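Local coordinates for protein CrRbcX-IIa (Chlamydomonas reinhardtii, PDB 5BS1) that probably acts as a dimeric assembly chaperone for the carbon-fixing enzyme Rubisco in the chloroplast of this green alga, at residues L55-L59 with W71-V75; G67-M72 with L86-R90. One frame throughout, in Å; residues are numbered along the deposited sequence.

Overall arrangement
Both contacts use helix 69-78, and their centres lie about 9 Å apart. Interaction 1 sets this helix against the end part of helix 46-59, about 14 Å from the chain centre; interaction 2 joins its N-terminal turn to helix 80-96 and is deeper, about 9 Å from that centre. W71 takes part in both, giving its N-H to F58 O in interaction 1, while its six-membered ring touches both L55 and L86. The two also touch through L86 CD1, which lies 4.0 Å from V75 CG1 and 4.3 Å from L55 CD1. L117 of the second subunit packs on M72, and R90 of interaction 2 bonds to N114 of that subunit, so interaction 2 borders the dimer interface.

Interaction 1 (L55-L59 with W71-V75); sequences LMDFL and WMAAV
The ring of F58 turns its edge toward the indole face of W71, and the backbone carbonyl of the same phenylalanine takes the indole N-H. The F58 ring and the five-membered ring of W71 have centroids 6.0 Å apart and planes at 82°, which identifies a T-shaped (edge-to-face) pair. W71 NE1 donates to F58 O over 3.0 Å. The oxygen lies in the indole plane, whereas the nitrogen stands above the plane of the carbonyl group; the bond is straight at the donor but does not follow an acceptor lone pair. With CG anti to the backbone N (chi1 -174°), the W71 side chain extends from helix 69-78 far enough to reach that carbonyl. Because one partner is a main-chain atom, the bond fixes the indole against the helix itself, and T61 OG1 makes a second hydrogen bond to the same oxygen.

V75 fills the angle between the two rings. V75 CG2 sits over a face of F58, 3.9 Å from the ring centroid, in a CH-pi contact, and also lies above a face of W71 toward the rim. At the far end of the phenyl ring, F58 CE1 meets A74 CB at 3.9 Å. L55 CD1 meets the indole edge at W71 CH2, 4.2 Å away, while L59 approaches the benzo ring through CD2. L55 and L59 also touch helix 13-38, and V75 rests on L82 of helix 80-96. The axes of the two short segments run roughly antiparallel, at 150°, and stay 11.1 Å apart, a separation bridged by the large aromatic side chains. The contact packs helix 46-59 against helix 69-78 in the all-helical RbcX fold, through an edge-to-face aromatic pair.

Interaction 2 (G67-M72 with L86-R90); sequences GGDEWM and LMEVR
Both terminal nitrogens of R90, NH1 and NH2, converge on the single oxygen D69 OD1, in a salt bridge within a largely buried contact between helices 69-78 and 80-96 of the RbcX fold. R90 NH2 and NH1 lie 3.0 and 3.1 Å from D69 OD1; both bonds are clearly bent, the oxygen is tilted from the guanidinium plane, and carboxylate and guanidinium stand at 78°. R90 begins with CG between the backbone N and carbonyl carbon (chi1 77°), then runs extended to NE, carrying its charged end to the N-terminal turn of helix 69-78. R22 pairs with D69 OD2, while R90 NH2 bonds to N114 OD1 of the second subunit, tying the bridge into the dimer interface. With an alanine here, D69 would probably keep R22 but lose this mate, N114 of the second subunit would lose a donor, and the M72 methyl its flat support.

The selenomethionine M72, bent at chi2 and chi3, folds its methyl over one guanidinium face, with CE 3.8 Å from R90 NE. M72 CE also lies 3.8 Å from L86 CB, and M72 CG meets M87 CG at 4.0 Å. L86 crosses W71 at about a right angle, its CD1 4.0 Å from the indole atom CH2.

Interaction 1 (L55-L59 with W71-V75)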
loop_
_atom_site.group_PDB
_atom_site.type_symbol
_atom_site.label_atom_id
_atom_site.label_comp_id
_atom_site.label_asym_id
_atom_site.label_seq_id
_atom_site.Cartn_x
_atom_site.Cartn_y
_atom_site.Cartn_z
ATOM N N LEU A 55 7.945 8.502 22.134
ATOM C CA LEU A 55 7.753 7.661 20.963
ATOM C C LEU A 55 6.972 6.419 21.324
ATOM O O LEU A 55 6.072 6.030 20.577
ATOM C CB LEU A 55 9.072 7.302 20.292
ATOM C CG LEU A 55 8.960 6.580 18.940
ATOM C CD1 LEU A 55 8.037 7.296 17.937
ATOM C CD2 LEU A 55 10.318 6.389 18.333
HETATM N N MSE A 56 7.263 5.858 22.507
HETATM C CA MSE A 56 6.488 4.704 22.979
HETATM C C MSE A 56 5.007 5.110 23.075
HETATM O O MSE A 56 4.146 4.345 22.660
HETATM C CB MSE A 56 7.037 4.225 24.331
HETATM C CG MSE A 56 8.392 3.525 24.342
HETATM SE SE MSE A 56 8.380 1.714 23.617
HETATM C CE MSE A 56 7.675 0.868 25.267
ATOM N N ASP A 57 4.700 6.284 23.628
ATOM C CA ASP A 57 3.308 6.782 23.728
ATOM C C ASP A 57 2.656 6.906 22.359
ATOM O O ASP A 57 1.548 6.411 22.153
ATOM C CB ASP A 57 3.232 8.153 24.383
ATOM C CG ASP A 57 3.402 8.112 25.882
ATOM O OD1 ASP A 57 3.215 7.041 26.472
ATOM O OD2 ASP A 57 3.707 9.175 26.464
ATOM N N PHE A 58 3.349 7.554 21.428
ATOM C CA PHE A 58 2.763 7.846 20.128
ATOM C C PHE A 58 2.608 6.628 19.253
ATOM O O PHE A 58 1.674 6.575 18.451
ATOM C CB PHE A 58 3.532 8.952 19.392
ATOM C CG PHE A 58 3.161 10.321 19.852
ATOM C CD1 PHE A 58 1.924 10.857 19.538
ATOM C CD2 PHE A 58 4.022 11.067 20.636
ATOM C CE1 PHE A 58 1.558 12.105 19.988
ATOM C CE2 PHE A 58 3.666 12.320 21.079
ATOM C CZ PHE A 58 2.429 12.843 20.756
ATOM N N LEU A 59 3.461 5.623 19.425
ATOM C CA LEU A 59 3.230 4.353 18.751
ATOM C C LEU A 59 2.002 3.605 19.259
ATOM O O LEU A 59 1.495 2.713 18.587
ATOM C CB LEU A 59 4.459 3.471 18.809
ATOM C CG LEU A 59 5.535 3.966 17.854
ATOM C CD1 LEU A 59 6.806 3.186 18.087
ATOM C CD2 LEU A 59 5.087 3.852 16.402
ATOM N N TRP A 71 -0.523 12.554 12.605
ATOM C CA TRP A 71 0.300 11.911 13.638
ATOM C C TRP A 71 1.587 12.700 13.880
ATOM O O TRP A 71 1.960 12.979 15.009
ATOM C CB TRP A 71 0.580 10.479 13.230
ATOM C CG TRP A 71 1.301 9.631 14.254
ATOM C CD1 TRP A 71 0.737 8.898 15.253
ATOM C CD2 TRP A 71 2.701 9.367 14.309
ATOM N NE1 TRP A 71 1.712 8.237 15.986
ATOM C CE2 TRP A 71 2.925 8.499 15.410
ATOM C CE3 TRP A 71 3.798 9.806 13.563
ATOM C CZ2 TRP A 71 4.186 8.046 15.754
ATOM C CZ3 TRP A 71 5.055 9.344 13.904
ATOM C CH2 TRP A 71 5.241 8.478 14.982
HETATM N N MSE A 72 2.259 13.088 12.803
HETATM C CA MSE A 72 3.533 13.780 12.934
HETATM C C MSE A 72 3.340 15.143 13.587
HETATM O O MSE A 72 4.167 15.560 14.369
HETATM C CB MSE A 72 4.194 13.916 11.557
HETATM C CG MSE A 72 5.624 14.439 11.666
HETATM SE SE MSE A 72 6.805 13.173 12.578
HETATM C CE MSE A 72 6.948 11.964 11.056
ATOM N N ALA A 73 2.267 15.844 13.255
ATOM C CA ALA A 73 2.006 17.142 13.853
ATOM C C ALA A 73 1.780 17.003 15.356
ATOM O O ALA A 73 2.243 17.829 16.117
ATOM C CB ALA A 73 0.782 17.761 13.210
ATOM N N ALA A 74 1.111 15.925 15.732
ATOM C CA ALA A 74 0.898 15.602 17.162
ATOM C C ALA A 74 2.207 15.312 17.871
ATOM O O ALA A 74 2.434 15.778 18.993
ATOM C CB ALA A 74 -0.062 14.449 17.304
ATOM N N VAL A 75 3.077 14.540 17.245
ATOM C CA VAL A 75 4.385 14.302 17.813
ATOM C C VAL A 75 5.148 15.625 17.985
ATOM O O VAL A 75 5.746 15.873 19.025
ATOM C CB VAL A 75 5.234 13.315 16.974
ATOM C CG1 VAL A 75 6.609 13.140 17.567
ATOM C CG2 VAL A 75 4.555 11.960 16.864
#

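Interaction 2 (G67-M72 with L86-R90)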
loop_
_atom_site.group_PDB
_atom_site.type_symbol
_atom_site.label_atom_id
_atom_site.label_comp_id
_atom_site.label_asym_id
_atom_site.label_seq_id
_atom_site.Cartn_x
_atom_site.Cartn_y
_atom_site.Cartn_z
ATOM N N GLY A 67 -1.045 10.258 5.126
ATOM C CA GLY A 67 0.338 9.860 4.967
ATOM C C GLY A 67 1.145 9.946 6.255
ATOM O O GLY A 67 2.365 9.970 6.195
ATOM N N GLY A 68 0.466 9.957 7.411
ATOM C CA GLY A 68 1.120 10.082 8.721
ATOM C C GLY A 68 1.318 11.498 9.221
ATOM O O GLY A 68 1.941 11.719 10.246
ATOM N N ASP A 69 0.753 12.477 8.529
ATOM C CA ASP A 69 1.086 13.889 8.851
ATOM C C ASP A 69 0.319 14.456 10.045
ATOM O O ASP A 69 0.863 15.285 10.755
ATOM C CB ASP A 69 0.903 14.774 7.631
ATOM C CG ASP A 69 1.817 14.379 6.484
ATOM O OD1 ASP A 69 2.925 13.854 6.733
ATOM O OD2 ASP A 69 1.445 14.634 5.333
ATOM N N GLU A 70 -0.913 14.007 10.251
ATOM C CA GLU A 70 -1.658 14.358 11.470
ATOM C C GLU A 70 -0.935 13.806 12.709
ATOM O O GLU A 70 -0.762 14.518 13.711
ATOM C CB GLU A 70 -3.085 13.810 11.409
ATOM C CG GLU A 70 -3.955 14.238 12.585
ATOM C CD GLU A 70 -5.387 13.740 12.531
ATOM O OE1 GLU A 70 -5.654 12.637 12.018
ATOM O OE2 GLU A 70 -6.246 14.456 13.072
ATOM N N TRP A 71 -0.523 12.554 12.605
ATOM C CA TRP A 71 0.300 11.911 13.638
ATOM C C TRP A 71 1.587 12.700 13.880
ATOM O O TRP A 71 1.960 12.979 15.009
ATOM C CB TRP A 71 0.580 10.479 13.230
ATOM C CG TRP A 71 1.301 9.631 14.254
ATOM C CD1 TRP A 71 0.737 8.898 15.253
ATOM C CD2 TRP A 71 2.701 9.367 14.309
ATOM N NE1 TRP A 71 1.712 8.237 15.986
ATOM C CE2 TRP A 71 2.925 8.499 15.410
ATOM C CE3 TRP A 71 3.798 9.806 13.563
ATOM C CZ2 TRP A 71 4.186 8.046 15.754
ATOM C CZ3 TRP A 71 5.055 9.344 13.904
ATOM C CH2 TRP A 71 5.241 8.478 14.982
HETATM N N MSE A 72 2.259 13.088 12.803
HETATM C CA MSE A 72 3.533 13.780 12.934
HETATM C C MSE A 72 3.340 15.143 13.587
HETATM O O MSE A 72 4.167 15.560 14.369
HETATM C CB MSE A 72 4.194 13.916 11.557
HETATM C CG MSE A 72 5.624 14.439 11.666
HETATM SE SE MSE A 72 6.805 13.173 12.578
HETATM C CE MSE A 72 6.948 11.964 11.056
ATOM N N LEU A 86 12.145 11.924 13.196
ATOM C CA LEU A 86 11.221 11.033 12.477
ATOM C C LEU A 86 11.050 11.542 11.041
ATOM O O LEU A 86 10.995 10.743 10.120
ATOM C CB LEU A 86 9.885 10.984 13.176
ATOM C CG LEU A 86 9.857 10.240 14.507
ATOM C CD1 LEU A 86 8.591 10.577 15.277
ATOM C CD2 LEU A 86 9.995 8.738 14.288
HETATM N N MSE A 87 10.945 12.861 10.887
HETATM C CA MSE A 87 10.830 13.489 9.544
HETATM C C MSE A 87 12.044 13.215 8.697
HETATM O O MSE A 87 11.918 12.879 7.533
HETATM C CB MSE A 87 10.599 14.990 9.686
HETATM C CG MSE A 87 9.129 15.166 9.994
HETATM SE SE MSE A 87 8.441 17.007 9.940
HETATM C CE MSE A 87 9.236 17.167 11.681
ATOM N N GLU A 88 13.236 13.348 9.282
ATOM C CA GLU A 88 14.488 13.102 8.584
ATOM C C GLU A 88 14.518 11.649 8.085
ATOM O O GLU A 88 14.902 11.375 6.948
ATOM C CB GLU A 88 15.667 13.400 9.542
ATOM C CG GLU A 88 17.063 12.985 9.103
ATOM C CD GLU A 88 18.150 13.421 10.108
ATOM O OE1 GLU A 88 17.971 13.283 11.350
ATOM O OE2 GLU A 88 19.198 13.931 9.662
ATOM N N VAL A 89 14.192 10.727 8.982
ATOM C CA VAL A 89 14.295 9.300 8.676
ATOM C C VAL A 89 13.285 8.910 7.583
ATOM O O VAL A 89 13.620 8.163 6.659
ATOM C CB VAL A 89 14.179 8.444 9.954
ATOM C CG1 VAL A 89 14.086 6.962 9.633
ATOM C CG2 VAL A 89 15.379 8.694 10.859
ATOM N N ARG A 90 12.054 9.380 7.677
ATOM C CA ARG A 90 11.056 8.994 6.678
ATOM C C ARG A 90 11.379 9.582 5.301
ATOM O O ARG A 90 11.077 8.964 4.286
ATOM C CB ARG A 90 9.622 9.311 7.108
ATOM C CG ARG A 90 9.215 10.772 6.987
ATOM C CD ARG A 90 7.795 10.978 7.459
ATOM N NE ARG A 90 7.373 12.360 7.329
ATOM C CZ ARG A 90 6.111 12.789 7.434
ATOM N NH1 ARG A 90 5.128 11.950 7.683
ATOM N NH2 ARG A 90 5.832 14.087 7.321
#